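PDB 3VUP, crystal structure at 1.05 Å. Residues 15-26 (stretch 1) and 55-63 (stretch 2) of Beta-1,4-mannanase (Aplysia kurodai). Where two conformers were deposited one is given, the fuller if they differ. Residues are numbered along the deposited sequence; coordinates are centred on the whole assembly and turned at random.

Stretch 1 (15-26) RVFLSGGNLPWM
Stretch 2 55-63: GGNSMRLWI

Strands 18-22 and 58-62 run parallel, their axes crossing at -16° and approaching to 4.8 Å. The register pairs Gly20 with Ser58, Gly21 with Met59 and Asn22 with Arg60 (CA-CA 4.7, 5.3 and 4.5 Å). Hydrogen bonds alternate up the ladder: Asn57 N to Ser19 O (2.8 Å), Gly21 N to Ser58 O (3.2 Å), Arg60 N to Gly21 O (2.9 Å), Leu23 N to Arg60 O (2.8 Å). Gly20, at phi/psi 173/-135, must lack a side chain: an ideal CB would lie 1.8 Å from Ser58 O. Instead Gly20 CA makes a CA-H...O contact with Ser58 O at 3.3 Å. Beyond the strand, Leu23 (-46/-55) and the cis peptide before Pro24 form a kink that takes up one extra residue, so Pro24 lies beside Leu61 and Pro24 O still accepts from Trp62 N (2.9 Å).

Asn57 (chi1 p, chi2 18°) extends the ladder with its amide, ND2 donating to Phe17 O (2.9 Å) and OD1 accepting from Ser19 N (2.8 Å). Ser58 OG (chi1 m) also donates to Asn57 OD1 (2.9 Å). Asn22 (m) and extended Arg60 (ttt) share one face, where NH1 of Arg60 meets OD1 of Asn22 at 2.8 Å, satisfying buried polarity. Leu23 CB packs 3.9 Å from both Met59 SD and Leu61 CB. Trp25 (p, 73°) points its edge at the face of Trp62 (m, 14°): six-membered centroids 5.0 Å apart, planes at 69°.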

ATOM      1  N   ARG A  15       0.698 -20.796  -6.591  1.00  7.93           N
ATOM      2  CA  ARG A  15       0.445 -19.957  -5.434  1.00  7.93           C
ATOM      3  C   ARG A  15       1.750 -19.303  -5.029  1.00  7.13           C
ATOM      4  O   ARG A  15       2.778 -19.976  -4.929  1.00  7.64           O
ATOM      5  CB  ARG A  15      -0.138 -20.791  -4.296  0.57  9.31           C
ATOM      6  CG  ARG A  15      -0.475 -20.010  -3.046  0.57 10.42           C
ATOM      7  CD  ARG A  15      -1.477 -20.770  -2.208  0.57 12.48           C
ATOM      8  NE  ARG A  15      -1.300 -20.532  -0.782  0.57 13.96           N
ATOM      9  CZ  ARG A  15      -1.998 -21.149   0.164  0.57 15.80           C
ATOM     10  NH1 ARG A  15      -1.768 -20.880   1.441  0.57 16.11           N
ATOM     11  NH2 ARG A  15      -2.927 -22.035  -0.168  0.57 16.97           N
ATOM     12  N   VAL A  16       1.703 -17.995  -4.797  1.00  6.59           N
ATOM     13  CA  VAL A  16       2.902 -17.228  -4.486  1.00  7.24           C
ATOM     14  C   VAL A  16       2.725 -16.497  -3.158  1.00  6.50           C
ATOM     15  O   VAL A  16       1.643 -15.977  -2.873  1.00  8.41           O
ATOM     16  CB  VAL A  16       3.245 -16.220  -5.635  1.00  8.56           C
ATOM     17  CG1 VAL A  16       2.097 -15.257  -5.885  1.00  8.97           C
ATOM     18  CG2 VAL A  16       4.521 -15.451  -5.361  1.00 10.31           C
ATOM     19  N   PHE A  17       3.790 -16.465  -2.359  1.00  5.94           N
ATOM     20  CA  PHE A  17       3.855 -15.645  -1.158  1.00  6.13           C
ATOM     21  C   PHE A  17       4.673 -14.411  -1.502  1.00  6.02           C
ATOM     22  O   PHE A  17       5.752 -14.536  -2.087  1.00  5.64           O
ATOM     23  CB  PHE A  17       4.513 -16.432  -0.022  1.00  6.11           C
ATOM     24  CG  PHE A  17       4.610 -15.675   1.276  1.00  6.03           C
ATOM     25  CD1 PHE A  17       3.593 -15.742   2.228  1.00  6.40           C
ATOM     26  CD2 PHE A  17       5.725 -14.898   1.550  1.00  6.03           C
ATOM     27  CE1 PHE A  17       3.688 -15.045   3.428  1.00  6.01           C
ATOM     28  CE2 PHE A  17       5.832 -14.208   2.737  1.00  5.94           C
ATOM     29  CZ  PHE A  17       4.810 -14.285   3.687  1.00  5.91           C
ATOM     30  N   LEU A  18       4.165 -13.229  -1.159  1.00  5.04           N
ATOM     31  CA  LEU A  18       4.850 -11.991  -1.506  1.00  5.46           C
ATOM     32  C   LEU A  18       5.840 -11.615  -0.411  1.00  5.89           C
ATOM     33  O   LEU A  18       5.444 -11.235   0.690  1.00  8.40           O
ATOM     34  CB  LEU A  18       3.839 -10.866  -1.722  1.00  5.63           C
ATOM     35  CG  LEU A  18       2.759 -11.155  -2.769  1.00  6.75           C
ATOM     36  CD1 LEU A  18       1.745 -10.033  -2.816  1.00  7.58           C
ATOM     37  CD2 LEU A  18       3.377 -11.348  -4.136  1.00  8.42           C
ATOM     38  N   SER A  19       7.128 -11.724  -0.713  1.00  5.31           N
ATOM     39  CA  SER A  19       8.175 -11.500   0.271  1.00  5.39           C
ATOM     40  C   SER A  19       9.101 -10.385  -0.186  1.00  4.75           C
ATOM     41  O   SER A  19       9.648 -10.443  -1.290  1.00  5.54           O
ATOM     42  CB  SER A  19       9.005 -12.775   0.424  1.00  6.54           C
ATOM     43  OG  SER A  19      10.094 -12.538   1.291  1.00  6.34           O
ATOM     44  N   GLY A  20       9.305  -9.373   0.645  1.00  5.09           N
ATOM     45  CA  GLY A  20      10.215  -8.322   0.253  1.00  5.32           C
ATOM     46  C   GLY A  20      10.173  -7.191   1.243  1.00  4.75           C
ATOM     47  O   GLY A  20      10.184  -7.400   2.462  1.00  4.92           O
ATOM     48  N   GLY A  21      10.118  -5.973   0.727  1.00  5.09           N
ATOM     49  CA  GLY A  21      10.148  -4.829   1.602  1.00  5.22           C
ATOM     50  C   GLY A  21       9.669  -3.552   0.959  1.00  5.35           C
ATOM     51  O   GLY A  21       9.329  -3.503  -0.228  1.00  5.74           O
ATOM     52  N   ASN A  22       9.638  -2.518   1.789  1.00  5.05           N
ATOM     53  CA  ASN A  22       9.350  -1.155   1.382  1.00  5.01           C
ATOM     54  C   ASN A  22      10.659  -0.442   1.112  1.00  4.36           C
ATOM     55  O   ASN A  22      11.503  -0.374   2.009  1.00  5.23           O
ATOM     56  CB  ASN A  22       8.666  -0.411   2.527  1.00  5.49           C
ATOM     57  CG  ASN A  22       7.263  -0.888   2.795  1.00  5.16           C
ATOM     58  OD1 ASN A  22       6.308  -0.271   2.343  1.00  5.71           O
ATOM     59  ND2 ASN A  22       7.123  -1.968   3.569  1.00  5.68           N
ATOM     60  N   LEU A  23      10.820   0.100  -0.091  1.00  5.02           N
ATOM     61  CA  LEU A  23      12.033   0.830  -0.439  1.00  5.30           C
ATOM     62  C   LEU A  23      12.489   1.826   0.650  1.00  5.20           C
ATOM     63  O   LEU A  23      13.620   1.729   1.110  1.00  5.47           O
ATOM     64  CB  LEU A  23      11.876   1.493  -1.811  1.00  5.80           C
ATOM     65  CG  LEU A  23      13.091   2.244  -2.340  1.00  6.34           C
ATOM     66  CD1 LEU A  23      14.221   1.270  -2.634  1.00  6.65           C
ATOM     67  CD2 LEU A  23      12.715   3.035  -3.582  1.00  7.18           C
ATOM     68  N   PRO A  24      11.620   2.766   1.086  1.00  5.24           N
ATOM     69  CA  PRO A  24      10.255   3.063   0.633  1.00  5.57           C
ATOM     70  C   PRO A  24      10.222   4.197  -0.387  1.00  5.28           C
ATOM     71  O   PRO A  24       9.178   4.459  -0.982  1.00  5.91           O
ATOM     72  CB  PRO A  24       9.549   3.487   1.920  1.00  6.76           C
ATOM     73  CG  PRO A  24      10.630   3.857   2.888  1.00  7.87           C
ATOM     74  CD  PRO A  24      11.968   3.588   2.260  1.00  6.12           C
ATOM     75  N   TRP A  25      11.369   4.850  -0.558  1.00  5.17           N
ATOM     76  CA  TRP A  25      11.579   5.949  -1.488  1.00  5.11           C
ATOM     77  C   TRP A  25      13.088   6.103  -1.569  1.00  5.47           C
ATOM     78  O   TRP A  25      13.823   5.503  -0.782  1.00  6.00           O
ATOM     79  CB  TRP A  25      10.946   7.255  -0.967  1.00  5.55           C
ATOM     80  CG  TRP A  25      11.299   7.563   0.446  1.00  6.01           C
ATOM     81  CD1 TRP A  25      12.504   8.006   0.923  1.00  6.58           C
ATOM     82  CD2 TRP A  25      10.452   7.399   1.585  1.00  6.22           C
ATOM     83  NE1 TRP A  25      12.452   8.135   2.291  1.00  7.38           N
ATOM     84  CE2 TRP A  25      11.201   7.772   2.722  1.00  6.83           C
ATOM     85  CE3 TRP A  25       9.127   6.984   1.756  1.00  6.58           C
ATOM     86  CZ2 TRP A  25      10.668   7.740   4.011  1.00  7.02           C
ATOM     87  CZ3 TRP A  25       8.599   6.948   3.039  1.00  6.95           C
ATOM     88  CH2 TRP A  25       9.372   7.321   4.150  1.00  7.35           C
ATOM     89  N   MET A  26      13.547   6.918  -2.509  1.00  6.14           N
ATOM     90  CA  MET A  26      14.948   7.309  -2.533  1.00  6.63           C
ATOM     91  C   MET A  26      15.055   8.763  -2.079  1.00  7.07           C
ATOM     92  O   MET A  26      15.649   9.053  -1.036  1.00  8.34           O
ATOM     93  CB  MET A  26      15.567   7.088  -3.910  1.00  7.56           C
ATOM     94  CG  MET A  26      17.078   7.322  -3.938  1.00  8.75           C
ATOM     95  SD  MET A  26      18.025   6.395  -2.712  1.00  9.21           S
ATOM     96  CE  MET A  26      17.552   4.716  -3.139  1.00  9.27           C
ATOM     97  N   GLY A  55      16.564 -12.892  -2.406  1.00  7.70           N
ATOM     98  CA  GLY A  55      15.438 -13.798  -2.522  1.00  7.90           C
ATOM     99  C   GLY A  55      14.061 -13.170  -2.380  1.00  7.26           C
ATOM    100  O   GLY A  55      13.065 -13.884  -2.252  1.00  7.68           O
ATOM    101  N   GLY A  56      13.991 -11.844  -2.415  1.00  6.61           N
ATOM    102  CA  GLY A  56      12.712 -11.165  -2.391  1.00  6.71           C
ATOM    103  C   GLY A  56      12.054 -11.199  -3.752  1.00  6.46           C
ATOM    104  O   GLY A  56      12.729 -11.335  -4.776  1.00  7.70           O
ATOM    105  N   ASN A  57      10.732 -11.046  -3.760  1.00  5.86           N
ATOM    106  CA  ASN A  57       9.972 -10.955  -5.002  1.00  6.24           C
ATOM    107  C   ASN A  57       9.069  -9.725  -5.073  1.00  6.05           C
ATOM    108  O   ASN A  57       8.338  -9.583  -6.047  1.00  6.56           O
ATOM    109  CB  ASN A  57       9.147 -12.227  -5.263  1.00  6.84           C
ATOM    110  CG  ASN A  57       8.054 -12.450  -4.236  1.00  6.06           C
ATOM    111  OD1 ASN A  57       7.653 -11.536  -3.506  1.00  5.63           O
ATOM    112  ND2 ASN A  57       7.560 -13.673  -4.177  1.00  6.44           N
ATOM    113  N   SER A  58       9.108  -8.844  -4.069  1.00  5.72           N
ATOM    114  CA  SER A  58       8.121  -7.757  -3.914  0.56  5.87           C
ATOM    115  C   SER A  58       8.763  -6.483  -3.392  1.00  5.50           C
ATOM    116  O   SER A  58       9.485  -6.562  -2.394  1.00  5.67           O
ATOM    117  CB  SER A  58       7.081  -8.146  -2.860  0.56  5.61           C
ATOM    118  OG  SER A  58       6.165  -9.106  -3.331  0.56  6.28           O
ATOM    119  N   MET A  59       8.449  -5.334  -3.986  1.00  5.03           N
ATOM    120  CA  MET A  59       8.894  -4.030  -3.499  0.55  5.21           C
ATOM    121  C   MET A  59       7.703  -3.070  -3.426  1.00  5.31           C
ATOM    122  O   MET A  59       7.052  -2.850  -4.451  1.00  5.91           O
ATOM    123  CB  MET A  59       9.937  -3.456  -4.466  0.55  5.28           C
ATOM    124  CG  MET A  59      10.548  -2.125  -4.051  0.55  5.90           C
ATOM    125  SD  MET A  59      11.836  -2.250  -2.802  0.55  6.21           S
ATOM    126  CE  MET A  59      13.275  -2.620  -3.807  0.55  6.94           C
ATOM    127  N   ARG A  60       7.451  -2.487  -2.256  1.00  4.56           N
ATOM    128  CA  ARG A  60       6.500  -1.389  -2.117  1.00  4.62           C
ATOM    129  C   ARG A  60       7.315  -0.099  -2.107  1.00  4.91           C
ATOM    130  O   ARG A  60       8.348  -0.019  -1.445  1.00  5.14           O
ATOM    131  CB  ARG A  60       5.710  -1.540  -0.818  1.00  4.70           C
ATOM    132  CG  ARG A  60       4.717  -0.404  -0.537  1.00  5.23           C
ATOM    133  CD  ARG A  60       3.797  -0.812   0.582  1.00  4.67           C
ATOM    134  NE  ARG A  60       2.769   0.142   0.993  1.00  4.70           N
ATOM    135  CZ  ARG A  60       2.774   0.836   2.129  1.00  4.52           C
ATOM    136  NH1 ARG A  60       3.828   0.830   2.940  1.00  4.50           N
ATOM    137  NH2 ARG A  60       1.710   1.564   2.445  1.00  5.00           N
ATOM    138  N   LEU A  61       6.871   0.907  -2.855  1.00  5.01           N
ATOM    139  CA  LEU A  61       7.554   2.200  -2.866  1.00  5.44           C
ATOM    140  C   LEU A  61       6.528   3.290  -3.129  1.00  4.69           C
ATOM    141  O   LEU A  61       5.471   3.043  -3.718  1.00  5.33           O
ATOM    142  CB  LEU A  61       8.706   2.248  -3.876  1.00  6.05           C
ATOM    143  CG  LEU A  61       8.395   2.456  -5.361  1.00  6.78           C
ATOM    144  CD1 LEU A  61       9.692   2.635  -6.129  1.00  7.40           C
ATOM    145  CD2 LEU A  61       7.606   1.299  -5.942  1.00  7.58           C
ATOM    146  N   TRP A  62       6.830   4.488  -2.651  1.00  4.58           N
ATOM    147  CA  TRP A  62       5.832   5.538  -2.565  1.00  4.59           C
ATOM    148  C   TRP A  62       6.013   6.561  -3.675  1.00  4.74           C
ATOM    149  O   TRP A  62       7.139   6.947  -4.003  1.00  5.38           O
ATOM    150  CB  TRP A  62       5.898   6.224  -1.210  1.00  5.38           C
ATOM    151  CG  TRP A  62       5.610   5.355  -0.010  1.00  5.33           C
ATOM    152  CD1 TRP A  62       5.544   3.990   0.069  1.00  5.57           C
ATOM    153  CD2 TRP A  62       5.385   5.839   1.304  1.00  5.45           C
ATOM    154  NE1 TRP A  62       5.261   3.602   1.363  1.00  5.73           N
ATOM    155  CE2 TRP A  62       5.166   4.729   2.142  1.00  5.80           C
ATOM    156  CE3 TRP A  62       5.323   7.121   1.855  1.00  5.81           C
ATOM    157  CZ2 TRP A  62       4.913   4.867   3.513  1.00  6.39           C
ATOM    158  CZ3 TRP A  62       5.074   7.260   3.194  1.00  6.47           C
ATOM    159  CH2 TRP A  62       4.879   6.140   4.017  1.00  6.12           C
ATOM    160  N   ILE A  63       4.888   7.006  -4.232  1.00  4.62           N
ATOM    161  CA  ILE A  63       4.877   7.820  -5.440  1.00  4.85           C
ATOM    162  C   ILE A  63       4.525   9.283  -5.149  1.00  5.00           C
ATOM    163  O   ILE A  63       5.427  10.094  -4.959  1.00  5.57           O
ATOM    164  CB  ILE A  63       3.942   7.216  -6.528  1.00  5.22           C
ATOM    165  CG1 ILE A  63       4.200   5.702  -6.699  1.00  5.69           C
ATOM    166  CG2 ILE A  63       4.101   7.969  -7.836  1.00  5.89           C
ATOM    167  CD1 ILE A  63       5.614   5.331  -7.081  1.00  6.30           C
TER
HETATM  168  O   HOH W   1      12.021 -14.320   0.452  1.00  7.29           O